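Local coordinates for protein adenylate isopentenyltransferase (Humulus lupulus, PDB 3A8T) that transfers the isopentenyl group of dimethylallyl diphosphate to AMP, ADP or ATP, a step of cytokinin biosynthesis in hop, at residues K316-E319 with I320-Q324; S183-V186 with L187-Y190; F142-A145 with L146-R150; R116-A119 with G120-V123. All blocks are in the same frame, centred on the assembly; numbering follows the deposited sequence.

Contact 1 of 4, residues K316-E319 with I320-Q324; sequences KCTE and IWEKQ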
loop_
_atom_site.group_PDB
_atom_site.type_symbol
_atom_site.label_atom_id
_atom_site.label_comp_id
_atom_site.label_asym_id
_atom_site.label_seq_id
_atom_site.Cartn_x
_atom_site.Cartn_y
_atom_site.Cartn_z
ATOM N N LYS A 316 13.053 -7.697 -18.641
ATOM C CA LYS A 316 12.464 -9.009 -18.388
ATOM C C LYS A 316 11.179 -8.942 -17.611
ATOM O O LYS A 316 10.192 -9.543 -18.008
ATOM C CB LYS A 316 13.455 -9.925 -17.672
ATOM C CG LYS A 316 14.413 -10.609 -18.617
ATOM C CD LYS A 316 15.856 -10.552 -18.142
ATOM C CE LYS A 316 16.722 -11.517 -18.947
ATOM N NZ LYS A 316 16.243 -12.932 -18.760
ATOM N N CYS A 317 11.194 -8.197 -16.514
ATOM C CA CYS A 317 10.023 -8.038 -15.667
ATOM C C CYS A 317 8.856 -7.393 -16.403
ATOM O O CYS A 317 7.709 -7.758 -16.172
ATOM C CB CYS A 317 10.366 -7.190 -14.445
ATOM S SG CYS A 317 8.905 -6.708 -13.501
ATOM N N THR A 318 9.163 -6.436 -17.281
ATOM C CA THR A 318 8.134 -5.732 -18.029
ATOM C C THR A 318 7.484 -6.630 -19.060
ATOM O O THR A 318 6.273 -6.589 -19.249
ATOM C CB THR A 318 8.681 -4.508 -18.781
ATOM O OG1 THR A 318 9.459 -3.695 -17.900
ATOM C CG2 THR A 318 7.553 -3.680 -19.302
ATOM N N GLU A 319 8.295 -7.427 -19.734
ATOM C CA GLU A 319 7.779 -8.322 -20.740
ATOM C C GLU A 319 6.673 -9.228 -20.171
ATOM O O GLU A 319 5.591 -9.364 -20.740
ATOM C CB GLU A 319 8.911 -9.209 -21.307
ATOM C CG GLU A 319 9.917 -8.500 -22.226
ATOM C CD GLU A 319 10.799 -9.473 -23.081
ATOM O OE1 GLU A 319 11.559 -8.980 -23.968
ATOM O OE2 GLU A 319 10.743 -10.724 -22.882
ATOM N N ILE A 320 6.995 -9.843 -19.042
ATOM C CA ILE A 320 6.146 -10.812 -18.365
ATOM C C ILE A 320 4.872 -10.200 -17.866
ATOM O O ILE A 320 3.794 -10.700 -18.119
ATOM C CB ILE A 320 6.968 -11.484 -17.224
ATOM C CG1 ILE A 320 8.150 -12.275 -17.883
ATOM C CG2 ILE A 320 6.074 -12.350 -16.395
ATOM C CD1 ILE A 320 9.451 -12.418 -17.121
ATOM N N TRP A 321 5.021 -9.097 -17.168
ATOM C CA TRP A 321 3.910 -8.335 -16.662
ATOM C C TRP A 321 2.961 -7.879 -17.790
ATOM O O TRP A 321 1.746 -7.912 -17.659
ATOM C CB TRP A 321 4.521 -7.141 -15.909
ATOM C CG TRP A 321 3.568 -6.108 -15.428
ATOM C CD1 TRP A 321 3.200 -4.957 -16.079
ATOM C CD2 TRP A 321 2.935 -6.064 -14.156
ATOM N NE1 TRP A 321 2.401 -4.192 -15.271
ATOM C CE2 TRP A 321 2.217 -4.851 -14.088
ATOM C CE3 TRP A 321 2.896 -6.932 -13.063
ATOM C CZ2 TRP A 321 1.477 -4.488 -12.966
ATOM C CZ3 TRP A 321 2.163 -6.569 -11.955
ATOM C CH2 TRP A 321 1.469 -5.367 -11.908
ATOM N N GLU A 322 3.525 -7.470 -18.912
ATOM C CA GLU A 322 2.749 -6.985 -20.033
ATOM C C GLU A 322 1.843 -8.104 -20.464
ATOM O O GLU A 322 0.651 -7.930 -20.566
ATOM C CB GLU A 322 3.695 -6.567 -21.175
ATOM C CG GLU A 322 3.249 -5.291 -21.914
ATOM C CD GLU A 322 4.375 -4.227 -22.122
ATOM O OE1 GLU A 322 5.278 -4.502 -22.951
ATOM O OE2 GLU A 322 4.347 -3.123 -21.473
ATOM N N LYS A 323 2.428 -9.281 -20.666
ATOM C CA LYS A 323 1.698 -10.466 -21.095
ATOM C C LYS A 323 0.819 -11.099 -20.037
ATOM O O LYS A 323 -0.318 -11.426 -20.307
ATOM C CB LYS A 323 2.666 -11.546 -21.603
ATOM C CG LYS A 323 3.430 -11.168 -22.844
ATOM C CD LYS A 323 4.534 -12.174 -23.220
ATOM C CE LYS A 323 3.989 -13.625 -23.490
ATOM N NZ LYS A 323 3.031 -13.783 -24.663
ATOM N N GLN A 324 1.335 -11.262 -18.834
ATOM C CA GLN A 324 0.554 -11.950 -17.814
ATOM C C GLN A 324 -0.398 -11.172 -16.940
ATOM O O GLN A 324 -1.354 -11.728 -16.402
ATOM C CB GLN A 324 1.491 -12.780 -16.920
ATOM C CG GLN A 324 2.348 -13.778 -17.709
ATOM C CD GLN A 324 3.075 -14.810 -16.830
ATOM O OE1 GLN A 324 3.467 -15.869 -17.321
ATOM N NE2 GLN A 324 3.247 -14.513 -15.533
#
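I320 folds its side chain back over the preceding helical turn, laying CG1 and CD1 against the carbonyl of K316; CD1 lies 3.1 Å from K316 O. CG1 stands beside the I320 backbone N (chi1 -64°), and this turns the branch toward that carbonyl. The backbone bond beneath it, from I320 N to K316 O, is weak at 3.4 Å. One residue on, W321 N reaches C317 O at 3.2 Å, and the buried indole leads inward from there. The solvent side is looser. T318 and E322 run alongside each other, yet T318 CG2 comes no nearer than 3.9 Å to E322 OE2; T318 OG1 instead bonds G314 O one turn back. K323 runs its CG past E319 O at 3.5 Å before its chain bends away; it is one of the ATP-binding residues. Cutting I320 back to an alanine would probably uncover the K316 carbonyl and open a gap toward A307. The inner face of helix 315-338 rests on helix 302-309, where I320 meets S304 and A307, and on helix 53-61, which starts within the P-loop, where W321 packs on R55 and L56 and its NE1 bonds D59.

Contact 2 of 4, residues S183-V186 with L187-Y190; sequences SVKV and LTDY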
loop_
_atom_site.group_PDB
_atom_site.type_symbol
_atom_site.label_atom_id
_atom_site.label_comp_id
_atom_site.label_asym_id
_atom_site.label_seq_id
_atom_site.Cartn_x
_atom_site.Cartn_y
_atom_site.Cartn_z
ATOM N N SER A 183 2.530 -15.642 -5.589
ATOM C CA SER A 183 2.703 -16.706 -4.634
ATOM C C SER A 183 3.355 -16.151 -3.356
ATOM O O SER A 183 4.236 -15.316 -3.429
ATOM C CB SER A 183 3.560 -17.778 -5.244
ATOM O OG SER A 183 2.740 -18.518 -6.133
ATOM N N VAL A 184 2.913 -16.606 -2.185
ATOM C CA VAL A 184 3.470 -16.095 -0.939
ATOM C C VAL A 184 4.983 -16.030 -0.906
ATOM O O VAL A 184 5.552 -14.970 -0.649
ATOM C CB VAL A 184 2.957 -16.887 0.311
ATOM C CG1 VAL A 184 1.556 -16.395 0.677
ATOM C CG2 VAL A 184 2.937 -18.390 0.049
ATOM N N LYS A 185 5.636 -17.147 -1.196
ATOM C CA LYS A 185 7.096 -17.154 -1.186
ATOM C C LYS A 185 7.716 -16.072 -2.064
ATOM O O LYS A 185 8.615 -15.388 -1.648
ATOM C CB LYS A 185 7.654 -18.515 -1.604
ATOM C CG LYS A 185 9.108 -18.661 -1.219
ATOM C CD LYS A 185 9.319 -18.119 0.220
ATOM C CE LYS A 185 10.731 -18.335 0.769
ATOM N NZ LYS A 185 11.824 -17.857 -0.126
ATOM N N VAL A 186 7.255 -15.931 -3.296
ATOM C CA VAL A 186 7.811 -14.894 -4.148
ATOM C C VAL A 186 7.523 -13.506 -3.560
ATOM O O VAL A 186 8.395 -12.643 -3.535
ATOM C CB VAL A 186 7.239 -15.017 -5.568
ATOM C CG1 VAL A 186 7.731 -13.849 -6.465
ATOM C CG2 VAL A 186 7.680 -16.355 -6.140
ATOM N N LEU A 187 6.310 -13.327 -3.044
ATOM C CA LEU A 187 5.879 -12.069 -2.479
ATOM C C LEU A 187 6.751 -11.742 -1.292
ATOM O O LEU A 187 7.316 -10.670 -1.193
ATOM C CB LEU A 187 4.419 -12.152 -2.095
ATOM C CG LEU A 187 3.810 -10.838 -1.584
ATOM C CD1 LEU A 187 4.017 -9.734 -2.605
ATOM C CD2 LEU A 187 2.336 -11.064 -1.229
ATOM N N THR A 188 6.858 -12.702 -0.399
ATOM C CA THR A 188 7.690 -12.637 0.789
ATOM C C THR A 188 9.099 -12.147 0.424
ATOM O O THR A 188 9.597 -11.154 0.958
ATOM C CB THR A 188 7.719 -14.063 1.391
ATOM O OG1 THR A 188 6.592 -14.218 2.252
ATOM C CG2 THR A 188 8.975 -14.333 2.134
ATOM N N ASP A 189 9.747 -12.859 -0.480
ATOM C CA ASP A 189 11.060 -12.489 -0.945
ATOM C C ASP A 189 11.097 -11.108 -1.603
ATOM O O ASP A 189 12.050 -10.342 -1.422
ATOM C CB ASP A 189 11.570 -13.543 -1.936
ATOM C CG ASP A 189 11.935 -14.854 -1.240
ATOM O OD1 ASP A 189 12.308 -15.836 -1.932
ATOM O OD2 ASP A 189 11.858 -14.899 0.022
ATOM N N TYR A 190 10.067 -10.773 -2.375
ATOM C CA TYR A 190 10.098 -9.453 -3.008
ATOM C C TYR A 190 9.977 -8.382 -1.958
ATOM O O TYR A 190 10.675 -7.412 -2.012
ATOM C CB TYR A 190 9.016 -9.298 -4.044
ATOM C CG TYR A 190 8.946 -7.929 -4.584
ATOM C CD1 TYR A 190 9.862 -7.469 -5.538
ATOM C CD2 TYR A 190 7.964 -7.049 -4.124
ATOM C CE1 TYR A 190 9.802 -6.147 -6.012
ATOM C CE2 TYR A 190 7.885 -5.755 -4.607
ATOM C CZ TYR A 190 8.798 -5.305 -5.533
ATOM O OH TYR A 190 8.703 -3.978 -5.921
#
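K185 NZ sits before both carboxylate oxygens of D189, one helical turn on, in a salt bridge. The stronger arm runs from NZ to D189 OD1 at 2.8 Å, meeting that oxygen on its syn side and 20° out of the carboxylate plane; the second, from NZ to D189 OD2 at 3.0 Å, is weak. The lysine chain starts with CG opposite its backbone N (chi1 -163°), then bends at chi2 and again at chi4, curling its tip over to the acid of the next turn, and the two side chains cross obliquely. An asparagine in place of D189 would probably lose the charge pairing and leave the K185 ammonium without its anionic mate. Under this bridge D189 N donates to K185 O at 3.0 Å, so backbone and side chains join the same two residues. T188 sits one residue earlier, its CB 3.1 Å from V184 O, the carbonyl that also accepts T188 N almost head-on. L187 N bonds the O of S183, which holds the N-cap position without a side-chain cap, at 2.9 Å. V186 packs on T302, F305 and R306 of helix 302-309, which D189 also touches at M309, and the Y190 ring meets F305 edge-to-face. L187 turns inward onto A48 and T51 of the ATP-binding loop and onto A279 of helix 257-289. This is an i to i+4 lysine-aspartate bridge on the first turns of an amphipathic helix, here helix 184-201, which follows strand 174-181 of the parallel sheet and shares its buried side between helix 302-309 and, through L187, the P-loop.

Contact 3 of 4, residues F142-A145 with L146-R150; sequences FIHA and LLVDR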
loop_
_atom_site.group_PDB
_atom_site.type_symbol
_atom_site.label_atom_id
_atom_site.label_comp_id
_atom_site.label_asym_id
_atom_site.label_seq_id
_atom_site.Cartn_x
_atom_site.Cartn_y
_atom_site.Cartn_z
ATOM N N PHE A 142 -10.930 -0.118 4.333
ATOM C CA PHE A 142 -11.298 1.090 3.603
ATOM C C PHE A 142 -12.068 0.716 2.360
ATOM O O PHE A 142 -13.039 1.371 2.015
ATOM C CB PHE A 142 -10.063 1.934 3.219
ATOM C CG PHE A 142 -9.641 2.946 4.286
ATOM C CD1 PHE A 142 -10.095 2.842 5.603
ATOM C CD2 PHE A 142 -8.798 4.015 3.967
ATOM C CE1 PHE A 142 -9.724 3.791 6.573
ATOM C CE2 PHE A 142 -8.431 4.944 4.944
ATOM C CZ PHE A 142 -8.901 4.827 6.234
ATOM N N ILE A 143 -11.641 -0.335 1.682
ATOM C CA ILE A 143 -12.346 -0.759 0.495
ATOM C C ILE A 143 -13.798 -1.126 0.850
ATOM O O ILE A 143 -14.738 -0.718 0.173
ATOM C CB ILE A 143 -11.679 -1.964 -0.140
ATOM C CG1 ILE A 143 -10.296 -1.587 -0.699
ATOM C CG2 ILE A 143 -12.545 -2.492 -1.250
ATOM C CD1 ILE A 143 -9.325 -2.799 -0.900
ATOM N N HIS A 144 -13.982 -1.902 1.904
ATOM C CA HIS A 144 -15.330 -2.306 2.343
ATOM C C HIS A 144 -16.201 -1.137 2.817
ATOM O O HIS A 144 -17.343 -0.999 2.399
ATOM C CB HIS A 144 -15.219 -3.407 3.427
ATOM C CG HIS A 144 -16.368 -3.447 4.381
ATOM N ND1 HIS A 144 -16.452 -2.612 5.484
ATOM C CD2 HIS A 144 -17.496 -4.191 4.392
ATOM C CE1 HIS A 144 -17.581 -2.835 6.127
ATOM N NE2 HIS A 144 -18.234 -3.787 5.485
ATOM N N ALA A 145 -15.667 -0.291 3.681
ATOM C CA ALA A 145 -16.424 0.849 4.156
ATOM C C ALA A 145 -16.970 1.649 2.972
ATOM O O ALA A 145 -18.143 2.025 2.960
ATOM C CB ALA A 145 -15.551 1.752 5.011
ATOM N N LEU A 146 -16.115 1.893 1.985
ATOM C CA LEU A 146 -16.507 2.665 0.831
ATOM C C LEU A 146 -17.523 2.011 -0.075
ATOM O O LEU A 146 -18.462 2.666 -0.488
ATOM C CB LEU A 146 -15.290 3.036 -0.015
ATOM C CG LEU A 146 -15.637 3.654 -1.384
ATOM C CD1 LEU A 146 -16.175 5.082 -1.185
ATOM C CD2 LEU A 146 -14.419 3.702 -2.242
ATOM N N LEU A 147 -17.357 0.721 -0.358
ATOM C CA LEU A 147 -18.213 0.003 -1.295
ATOM C C LEU A 147 -19.596 -0.470 -0.851
ATOM O O LEU A 147 -20.486 -0.549 -1.697
ATOM C CB LEU A 147 -17.446 -1.186 -1.891
ATOM C CG LEU A 147 -16.173 -0.897 -2.708
ATOM C CD1 LEU A 147 -15.715 -2.172 -3.390
ATOM C CD2 LEU A 147 -16.439 0.159 -3.745
ATOM N N VAL A 148 -19.808 -0.791 0.423
ATOM C CA VAL A 148 -21.140 -1.258 0.821
ATOM C C VAL A 148 -22.311 -0.244 0.678
ATOM O O VAL A 148 -22.140 0.969 0.569
ATOM C CB VAL A 148 -21.201 -1.833 2.297
ATOM C CG1 VAL A 148 -20.355 -3.111 2.418
ATOM C CG2 VAL A 148 -20.799 -0.789 3.290
ATOM N N ASP A 149 -23.508 -0.798 0.667
ATOM C CA ASP A 149 -24.717 -0.019 0.562
ATOM C C ASP A 149 -25.026 0.730 1.851
ATOM O O ASP A 149 -25.410 1.887 1.835
ATOM C CB ASP A 149 -25.869 -0.933 0.195
ATOM C CG ASP A 149 -26.613 -0.426 -0.995
ATOM O OD1 ASP A 149 -26.878 0.810 -1.011
ATOM O OD2 ASP A 149 -26.917 -1.256 -1.897
ATOM N N ARG A 150 -24.883 0.048 2.972
ATOM C CA ARG A 150 -25.105 0.702 4.248
ATOM C C ARG A 150 -23.865 0.418 5.081
ATOM O O ARG A 150 -23.498 -0.728 5.311
ATOM C CB ARG A 150 -26.373 0.186 4.951
ATOM C CG ARG A 150 -27.689 0.725 4.390
ATOM C CD ARG A 150 -28.687 1.058 5.519
ATOM N NE ARG A 150 -28.189 2.175 6.349
ATOM C CZ ARG A 150 -28.935 3.174 6.842
ATOM N NH1 ARG A 150 -30.244 3.221 6.599
ATOM N NH2 ARG A 150 -28.363 4.134 7.566
#
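V148 lays its CG1 methyl against the imidazole of H144, 3.6 Å from CD2 and a little farther from NE2, approaching the ring obliquely. H144 carries CG opposite its backbone N (chi1 153°), which swings the ring toward the next turn and the valine. The backbone joins the same pair: V148 N bonds H144 O at 3.2 Å, although V148 is the first residue to leave the helical conformation. CG2 of V148 also lies 3.6 Å from H144 O, and CG1 is nearly as close, so the carbonyl is flanked by both valine methyls as well as bonded by an amide. On another flank the I143 and L147 side chains extend in parallel, with CG2 of I143 3.8 Å from CD1 of L147. L147 CG comes closer still to the backbone, 3.2 Å from I143 O, the acceptor of L147 N. This apolar pair faces the sheet, I143 reaching M46 and L135 and L147 reaching L42 and V44, while L146 points to helix 112-128, onto F115 and A119, and the F142 ring stacks on F115. As the chain turns off, the carbonyls of A145 and V148 are both bonded by R116. Helix 140-147 is thus a short helix packed on the parallel sheet of a P-loop NTPase-type fold, starting at N140 and S141, just after S139, all three ATP-binding residues, and ending where V148 covers its last turn.

Contact 4 of 4, residues R116-A119 with G120-V123; sequences RSLA and GKAV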
loop_
_atom_site.group_PDB
_atom_site.type_symbol
_atom_site.label_atom_id
_atom_site.label_comp_id
_atom_site.label_asym_id
_atom_site.label_seq_id
_atom_site.Cartn_x
_atom_site.Cartn_y
_atom_site.Cartn_z
ATOM N N ARG A 116 -15.000 6.675 3.586
ATOM C CA ARG A 116 -16.210 6.451 2.797
ATOM C C ARG A 116 -16.731 7.794 2.284
ATOM O O ARG A 116 -17.082 7.940 1.110
ATOM C CB ARG A 116 -17.275 5.752 3.662
ATOM C CG ARG A 116 -18.676 5.743 3.099
ATOM C CD ARG A 116 -19.648 5.020 4.034
ATOM N NE ARG A 116 -20.956 4.844 3.386
ATOM C CZ ARG A 116 -21.283 3.871 2.522
ATOM N NH1 ARG A 116 -20.407 2.918 2.175
ATOM N NH2 ARG A 116 -22.480 3.886 1.956
ATOM N N SER A 117 -16.743 8.780 3.161
ATOM C CA SER A 117 -17.222 10.089 2.786
ATOM C C SER A 117 -16.332 10.779 1.719
ATOM O O SER A 117 -16.805 11.176 0.629
ATOM C CB SER A 117 -17.324 10.924 4.034
ATOM O OG SER A 117 -17.283 12.274 3.697
ATOM N N LEU A 118 -15.055 10.936 2.056
ATOM C CA LEU A 118 -14.079 11.543 1.155
ATOM C C LEU A 118 -13.998 10.841 -0.203
ATOM O O LEU A 118 -14.056 11.495 -1.224
ATOM C CB LEU A 118 -12.673 11.546 1.789
ATOM C CG LEU A 118 -12.470 12.559 2.908
ATOM C CD1 LEU A 118 -11.029 12.597 3.408
ATOM C CD2 LEU A 118 -12.874 13.887 2.382
ATOM N N ALA A 119 -13.889 9.513 -0.198
ATOM C CA ALA A 119 -13.768 8.728 -1.437
ATOM C C ALA A 119 -15.043 8.585 -2.291
ATOM O O ALA A 119 -14.983 8.489 -3.520
ATOM C CB ALA A 119 -13.212 7.389 -1.090
ATOM N N GLY A 120 -16.189 8.507 -1.630
ATOM C CA GLY A 120 -17.437 8.476 -2.364
ATOM C C GLY A 120 -17.557 9.786 -3.142
ATOM O O GLY A 120 -18.059 9.793 -4.272
ATOM N N LYS A 121 -17.090 10.895 -2.559
ATOM C CA LYS A 121 -17.129 12.191 -3.230
ATOM C C LYS A 121 -16.268 12.126 -4.521
ATOM O O LYS A 121 -16.723 12.507 -5.609
ATOM C CB LYS A 121 -16.578 13.291 -2.302
ATOM C CG LYS A 121 -17.529 13.726 -1.203
ATOM C CD LYS A 121 -16.790 14.546 -0.097
ATOM C CE LYS A 121 -17.531 14.520 1.279
ATOM N NZ LYS A 121 -16.659 14.960 2.468
ATOM N N ALA A 122 -15.035 11.636 -4.361
ATOM C CA ALA A 122 -14.086 11.485 -5.442
ATOM C C ALA A 122 -14.623 10.542 -6.497
ATOM O O ALA A 122 -14.408 10.767 -7.690
ATOM C CB ALA A 122 -12.744 10.972 -4.922
ATOM N N VAL A 123 -15.311 9.490 -6.094
ATOM C CA VAL A 123 -15.835 8.581 -7.131
ATOM C C VAL A 123 -16.814 9.372 -8.001
ATOM O O VAL A 123 -16.792 9.338 -9.213
ATOM C CB VAL A 123 -16.571 7.399 -6.528
ATOM C CG1 VAL A 123 -17.339 6.691 -7.544
ATOM C CG2 VAL A 123 -15.589 6.471 -5.895
#
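Four successive i to i+4 backbone bonds run through this piece of helix 112-128, from G120 N to R116 O at 2.9 Å through to V123 N to A119 O at 2.8 Å. On the outer flank K121 reaches back along the helix, and its NZ donates to S117 OG at 3.0 Å. Its chain is extended beyond CG, with CG set beside the backbone N (chi1 -76°), so the methylenes pass over the carbonyl of S117; CG lies 3.2 Å from S117 O. The serine answers with OG opposite its own backbone N (chi1 158°), which carries the hydroxyl to the lysine tip. K121 also crosses L118, whose CD2 is 3.9 Å from NZ, and the ammonium is therefore edged by a methyl as well as bonded to the hydroxyl. The inner flank carries small residues. V123 sets CG2 3.2 Å from A119 O, close beside the bond its own N makes there, and A119, A122 and V123 all rest on I69 of strand 66-70. G120 offers only backbone here, and L146 packs on it. The R116 guanidinium extends away toward the end of helix 140-147, where A145 O is among its partners. An outer side carrying the S117-K121 pair and an inner one of A119, A122 and V123 mark an amphipathic helix covering the parallel sheet of a Rossmann-like alpha/beta fold.

How the contacts relate
Along the chain the order is contact 4, contact 3, contact 2, contact 1, on helices 112-128, 140-147, 184-201 and 315-338. Contacts 3 and 4 are neighbours, their centres about 10 Å apart, and touch where helix 112-128 meets the end of helix 140-147; both pack on strands of the parallel sheet. Contacts 1 and 2 do not touch, with centres about 17 Å apart, but helix 302-309 packs against both. The two pairs stand far apart, about 29 to 33 Å between centres. W321 of contact 1 and L187 of contact 2 reach P-loop residues, G52 and A48 respectively, while contact 3 lies nearer the nucleotide, with the F142 side chain about 6 Å from the bound ATP.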